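Two structures of F420-dependent methylenetetrahydromethanopterin dehydrogenase from Methanopyrus kandleri compared at one contact. The protein catalyses the reversible, coenzyme F420-dependent interconversion of methenyl- and methylene-tetrahydromethanopterin in the pathway that makes methane from carbon dioxide. Structure 1 is PDB 1U6I (chain A, 2.20 Å), residues D122-A127 and V216-C221; structure 2 is PDB 3IQZ (chain B, 2.10 Å), residues D122-A127 and V216-C221. Both blocks share one frame: the second was fitted to the first on N, CA, C and O of the twelve residues, RMSD 0.13 Å. Numbering follows each deposited sequence.

Structure 1 (1U6I); sequences DAMLGA and VSVEGC.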
loop_
_atom_site.group_PDB
_atom_site.type_symbol
_atom_site.label_atom_id
_atom_site.label_comp_id
_atom_site.label_asym_id
_atom_site.label_seq_id
_atom_site.Cartn_x
_atom_site.Cartn_y
_atom_site.Cartn_z
ATOM N N ASP A 122 14.470 17.351 -11.845
ATOM C CA ASP A 122 14.953 17.985 -10.612
ATOM C C ASP A 122 14.126 19.267 -10.453
ATOM O O ASP A 122 14.628 20.375 -10.641
ATOM C CB ASP A 122 16.430 18.321 -10.788
ATOM C CG ASP A 122 17.181 18.401 -9.482
ATOM O OD1 ASP A 122 16.669 19.026 -8.529
ATOM O OD2 ASP A 122 18.302 17.841 -9.420
ATOM N N ALA A 123 12.857 19.104 -10.094
ATOM C CA ALA A 123 11.930 20.226 -9.979
ATOM C C ALA A 123 12.012 21.131 -8.757
ATOM O O ALA A 123 12.314 20.684 -7.649
ATOM C CB ALA A 123 10.498 19.707 -10.124
ATOM N N MET A 124 11.724 22.414 -8.977
ATOM C CA MET A 124 11.712 23.411 -7.904
ATOM C C MET A 124 10.533 23.077 -6.995
ATOM O O MET A 124 9.471 22.673 -7.477
ATOM C CB MET A 124 11.506 24.812 -8.478
ATOM C CG MET A 124 11.053 25.832 -7.447
ATOM S SD MET A 124 10.608 27.442 -8.176
ATOM C CE MET A 124 8.978 27.144 -8.731
ATOM N N LEU A 125 10.702 23.239 -5.688
ATOM C CA LEU A 125 9.604 22.925 -4.779
ATOM C C LEU A 125 8.660 24.099 -4.554
ATOM O O LEU A 125 8.973 25.231 -4.926
ATOM C CB LEU A 125 10.142 22.418 -3.444
ATOM C CG LEU A 125 11.445 22.991 -2.917
ATOM C CD1 LEU A 125 11.353 24.498 -2.848
ATOM C CD2 LEU A 125 11.719 22.384 -1.549
ATOM N N GLY A 126 7.497 23.811 -3.965
ATOM C CA GLY A 126 6.508 24.846 -3.694
ATOM C C GLY A 126 6.978 25.771 -2.592
ATOM O O GLY A 126 6.484 25.721 -1.470
ATOM N N ALA A 127 7.931 26.630 -2.940
ATOM C CA ALA A 127 8.565 27.569 -2.022
ATOM C C ALA A 127 7.719 28.750 -1.515
ATOM O O ALA A 127 8.140 29.902 -1.622
ATOM C CB ALA A 127 9.864 28.093 -2.661
ATOM N N VAL A 216 3.927 23.270 -11.762
ATOM C CA VAL A 216 2.959 23.519 -10.701
ATOM C C VAL A 216 3.550 24.459 -9.645
ATOM O O VAL A 216 2.901 25.422 -9.230
ATOM C CB VAL A 216 2.513 22.198 -10.029
ATOM C CG1 VAL A 216 1.412 22.480 -8.997
ATOM C CG2 VAL A 216 2.024 21.215 -11.081
ATOM N N SER A 217 4.780 24.188 -9.214
ATOM C CA SER A 217 5.444 25.036 -8.227
ATOM C C SER A 217 5.616 26.450 -8.782
ATOM O O SER A 217 5.351 27.429 -8.090
ATOM C CB SER A 217 6.812 24.454 -7.865
ATOM O OG SER A 217 6.675 23.225 -7.178
ATOM N N VAL A 218 6.065 26.540 -10.034
ATOM C CA VAL A 218 6.263 27.822 -10.718
ATOM C C VAL A 218 4.962 28.628 -10.707
ATOM O O VAL A 218 4.959 29.817 -10.379
ATOM C CB VAL A 218 6.709 27.601 -12.188
ATOM C CG1 VAL A 218 6.710 28.918 -12.955
ATOM C CG2 VAL A 218 8.100 26.971 -12.213
ATOM N N GLU A 219 3.861 27.973 -11.067
ATOM C CA GLU A 219 2.557 28.621 -11.082
ATOM C C GLU A 219 2.215 29.152 -9.690
ATOM O O GLU A 219 1.831 30.311 -9.539
ATOM C CB GLU A 219 1.475 27.634 -11.539
ATOM C CG GLU A 219 0.063 28.210 -11.513
ATOM C CD GLU A 219 -1.017 27.170 -11.791
ATOM O OE1 GLU A 219 -1.010 26.572 -12.885
ATOM O OE2 GLU A 219 -1.879 26.952 -10.911
ATOM N N GLY A 220 2.375 28.310 -8.671
ATOM C CA GLY A 220 2.058 28.722 -7.314
ATOM C C GLY A 220 3.027 29.693 -6.655
ATOM O O GLY A 220 2.659 30.391 -5.707
ATOM N N CYS A 221 4.262 29.747 -7.142
ATOM C CA CYS A 221 5.262 30.639 -6.563
ATOM C C CYS A 221 5.398 31.992 -7.259
ATOM O O CYS A 221 5.615 33.011 -6.597
ATOM C CB CYS A 221 6.638 29.967 -6.558
ATOM S SG CYS A 221 6.799 28.525 -5.491
#
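Ser217 on helix 197-223 gives the one hydrogen bond across this contact: its OG donates to the backbone O of Met124 over 2.9 Å, meeting the C=O at 137° and tilted 29° out of the carbonyl plane. Residues 122-127 belong to the loop between strand 115-119 and helix 134-150, so the bond ties that loop to helix 197-223. Around it lie mostly van der Waals contacts. The Met124 chain runs out with CG anti to the backbone N (chi1 162°) and bends at chi3, laying CE against the helix, 3.6 Å from CG2 of Val218 and 4.1 Å from SG of Cys221. That sulfur also packs against the inverse gamma turn centred on Gly126, 3.4 Å from the backbone N of Ala127 and 4.2 Å from its CB. The Leu125 side chain leaves the backbone away from 216-221, and its end touches Tyr140 and His238.

Structure 1 against structure 2
The Ser217(A) OG to Met124(A) O hydrogen bond is kept as that of Ser217(B) OG to Met124(B) O, so the loop is tied to the helix in the same way in both. What is gained belongs to the bound group, modelled in structure 2 alone: H4M OX2 donates a hydrogen bond to Ala127(B) O at 2.6 Å, and H4M OX4 one to Cys221(B) O at 3.2 Å. One lies on each segment, so the substrate's hydroxyl chain bridges loop and helix.

In the packing, the CA atoms that can be compared coincide within the error, and the side chains of Met124(A), Leu125(A), Ser217(A), Val218(A) and Cys221(A) keep their place in structure 2, consistent with this part of the site being largely in place without the ligand. On them H4M adds a layer of contacts: the pterin on Leu125(B), whose CD2 comes to 3.3 Å from H4M C8A, the arylene ring on Met124(B) and on Ala127(B) CB, and OX2 beside Cys221(B) SG.

Structure 2 (3IQZ); sequences DAMLGA and VSVEGC. With H4M (5,10-dimethylene tetrahydromethanopterin), chain C.
Ser217 OG donates to the backbone O of Met124 over 2.6 Å, meeting the C=O at 130° and tilted 35° out of the carbonyl plane. Two further hydrogen bonds come from the substrate: H4M OX2 to Ala127 O at 2.6 Å, and H4M OX4 to Cys221 O. In the van der Waals contacts, Met124 has CG anti to the backbone N and bends at chi3, with CE 4.1 Å from CG2 of Val218 and 4.0 Å from SG of Cys221. That sulfur packs against the inverse gamma turn centred on Gly126, 3.4 Å from Ala127 N and 4.3 Å from Ala127 CB, and comes to 3.0 Å from H4M OX2. The Leu125 side chain leaves the backbone away from 216-221, and its end touches Tyr140 and His238; it also meets the pterin, CD2 being 3.3 Å from H4M C8A. Met124 SD and Ala127 CB lie close against the arylene ring. Glu130, Asn141, Arg128 and Arg129 are also hydrogen-bonded to H4M.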
loop_
_atom_site.group_PDB
_atom_site.type_symbol
_atom_site.label_atom_id
_atom_site.label_comp_id
_atom_site.label_asym_id
_atom_site.label_seq_id
_atom_site.Cartn_x
_atom_site.Cartn_y
_atom_site.Cartn_z
ATOM N N ASP B 122 14.485 17.453 -11.949
ATOM C CA ASP B 122 14.998 18.014 -10.665
ATOM C C ASP B 122 14.221 19.297 -10.390
ATOM O O ASP B 122 14.744 20.404 -10.579
ATOM C CB ASP B 122 16.490 18.331 -10.769
ATOM C CG ASP B 122 17.196 18.325 -9.400
ATOM O OD1 ASP B 122 16.549 18.652 -8.385
ATOM O OD2 ASP B 122 18.403 18.006 -9.347
ATOM N N ALA B 123 12.961 19.127 -9.977
ATOM C CA ALA B 123 11.940 20.178 -10.032
ATOM C C ALA B 123 11.993 21.097 -8.824
ATOM O O ALA B 123 12.204 20.638 -7.689
ATOM C CB ALA B 123 10.569 19.540 -10.114
ATOM N N MET B 124 11.774 22.383 -9.058
ATOM C CA MET B 124 11.637 23.360 -7.985
ATOM C C MET B 124 10.442 22.997 -7.104
ATOM O O MET B 124 9.381 22.589 -7.602
ATOM C CB MET B 124 11.443 24.751 -8.563
ATOM C CG MET B 124 11.448 25.867 -7.531
ATOM S SD MET B 124 10.943 27.502 -8.223
ATOM C CE MET B 124 9.167 27.351 -8.150
ATOM N N LEU B 125 10.619 23.151 -5.803
ATOM C CA LEU B 125 9.582 22.838 -4.821
ATOM C C LEU B 125 8.644 24.029 -4.581
ATOM O O LEU B 125 8.826 25.099 -5.157
ATOM C CB LEU B 125 10.212 22.366 -3.511
ATOM C CG LEU B 125 11.340 23.219 -2.917
ATOM C CD1 LEU B 125 10.882 24.653 -2.615
ATOM C CD2 LEU B 125 11.941 22.573 -1.658
ATOM N N GLY B 126 7.645 23.839 -3.715
ATOM C CA GLY B 126 6.575 24.850 -3.564
ATOM C C GLY B 126 6.977 25.827 -2.467
ATOM O O GLY B 126 6.538 25.729 -1.309
ATOM N N ALA B 127 7.836 26.764 -2.835
ATOM C CA ALA B 127 8.461 27.616 -1.847
ATOM C C ALA B 127 7.595 28.834 -1.505
ATOM O O ALA B 127 7.929 29.973 -1.855
ATOM C CB ALA B 127 9.836 28.060 -2.334
ATOM N N VAL B 216 3.874 23.269 -11.715
ATOM C CA VAL B 216 2.900 23.504 -10.668
ATOM C C VAL B 216 3.525 24.465 -9.632
ATOM O O VAL B 216 2.921 25.482 -9.279
ATOM C CB VAL B 216 2.453 22.146 -10.027
ATOM C CG1 VAL B 216 1.488 22.346 -8.828
ATOM C CG2 VAL B 216 1.839 21.231 -11.097
ATOM N N SER B 217 4.739 24.130 -9.161
ATOM C CA SER B 217 5.535 24.999 -8.270
ATOM C C SER B 217 5.681 26.413 -8.809
ATOM O O SER B 217 5.442 27.387 -8.093
ATOM C CB SER B 217 6.935 24.434 -8.083
ATOM O OG SER B 217 6.934 23.354 -7.176
ATOM N N VAL B 218 6.087 26.527 -10.072
ATOM C CA VAL B 218 6.259 27.836 -10.705
ATOM C C VAL B 218 4.940 28.625 -10.705
ATOM O O VAL B 218 4.898 29.799 -10.359
ATOM C CB VAL B 218 6.814 27.716 -12.152
ATOM C CG1 VAL B 218 6.574 29.013 -12.936
ATOM C CG2 VAL B 218 8.282 27.344 -12.146
ATOM N N GLU B 219 3.853 27.981 -11.105
ATOM C CA GLU B 219 2.555 28.639 -11.065
ATOM C C GLU B 219 2.303 29.151 -9.647
ATOM O O GLU B 219 1.931 30.303 -9.463
ATOM C CB GLU B 219 1.445 27.677 -11.466
ATOM C CG GLU B 219 0.060 28.261 -11.296
ATOM C CD GLU B 219 -1.060 27.319 -11.743
ATOM O OE1 GLU B 219 -0.800 26.338 -12.471
ATOM O OE2 GLU B 219 -2.220 27.564 -11.364
ATOM N N GLY B 220 2.501 28.293 -8.644
ATOM C CA GLY B 220 2.141 28.671 -7.290
ATOM C C GLY B 220 3.046 29.723 -6.638
ATOM O O GLY B 220 2.597 30.500 -5.788
ATOM N N CYS B 221 4.322 29.743 -7.029
ATOM C CA CYS B 221 5.292 30.713 -6.498
ATOM C C CYS B 221 5.395 32.021 -7.279
ATOM O O CYS B 221 5.641 33.071 -6.700
ATOM C CB CYS B 221 6.681 30.089 -6.449
ATOM S SG CYS B 221 6.759 28.786 -5.308
HETATM N N1 H4M C . 15.436 21.770 -2.610
HETATM C C2 H4M C . 15.347 21.288 -3.870
HETATM N NA2 H4M C . 15.696 20.014 -4.148
HETATM N N3 H4M C . 14.916 22.070 -4.876
HETATM C C4 H4M C . 14.556 23.351 -4.665
HETATM O OH4 H4M C . 14.162 24.049 -5.631
HETATM C C4A H4M C . 14.638 23.868 -3.383
HETATM N N5 H4M C . 14.292 25.194 -3.078
HETATM C C6 H4M C . 14.970 25.803 -1.954
HETATM C C7 H4M C . 14.652 24.867 -0.791
HETATM C C7M H4M C . 15.263 25.439 0.477
HETATM N N8 H4M C . 15.178 23.537 -1.084
HETATM C C8A H4M C . 15.091 23.050 -2.349
HETATM C C9 H4M C . 14.307 27.172 -1.844
HETATM C C9M H4M C . 15.313 28.210 -1.361
HETATM C C10 H4M C . 14.010 26.256 -4.036
HETATM N N10 H4M C . 13.941 27.473 -3.222
HETATM C C11 H4M C . 11.467 30.746 -4.177
HETATM C C12 H4M C . 11.925 30.573 -2.864
HETATM C C13 H4M C . 12.745 29.483 -2.545
HETATM C C14 H4M C . 13.116 28.568 -3.531
HETATM C C15 H4M C . 12.663 28.757 -4.839
HETATM C C16 H4M C . 11.847 29.834 -5.155
HETATM C CX1 H4M C . 10.596 31.919 -4.573
HETATM C CX2 H4M C . 9.336 32.042 -3.733
HETATM C CX3 H4M C . 8.696 33.425 -3.912
HETATM C CX4 H4M C . 7.354 33.543 -3.205
HETATM C CX5 H4M C . 7.509 34.049 -1.769
HETATM O OX2 H4M C . 8.412 31.021 -4.144
HETATM O OX3 H4M C . 9.537 34.413 -3.340
HETATM O OX4 H4M C . 6.506 34.437 -3.953
HETATM O OX5 H4M C . 6.208 34.238 -1.213
HETATM O O5J H4M C . 2.940 37.130 1.508
HETATM C C5J H4M C . 3.467 35.890 1.945
HETATM C C4J H4M C . 3.956 35.062 0.767
HETATM O O4J H4M C . 4.871 35.758 -0.094
HETATM C C3J H4M C . 4.722 33.912 1.389
HETATM O O3J H4M C . 4.358 32.713 0.697
HETATM C C2J H4M C . 6.173 34.334 1.197
HETATM O O2J H4M C . 7.059 33.219 1.133
HETATM C C1J H4M C . 6.154 35.134 -0.105
HETATM P PA H4M C . 3.528 38.536 2.063
HETATM O O1A H4M C . 2.377 38.997 2.934
HETATM O O2A H4M C . 4.815 38.205 2.813
HETATM O O3A H4M C . 3.763 39.352 0.805
#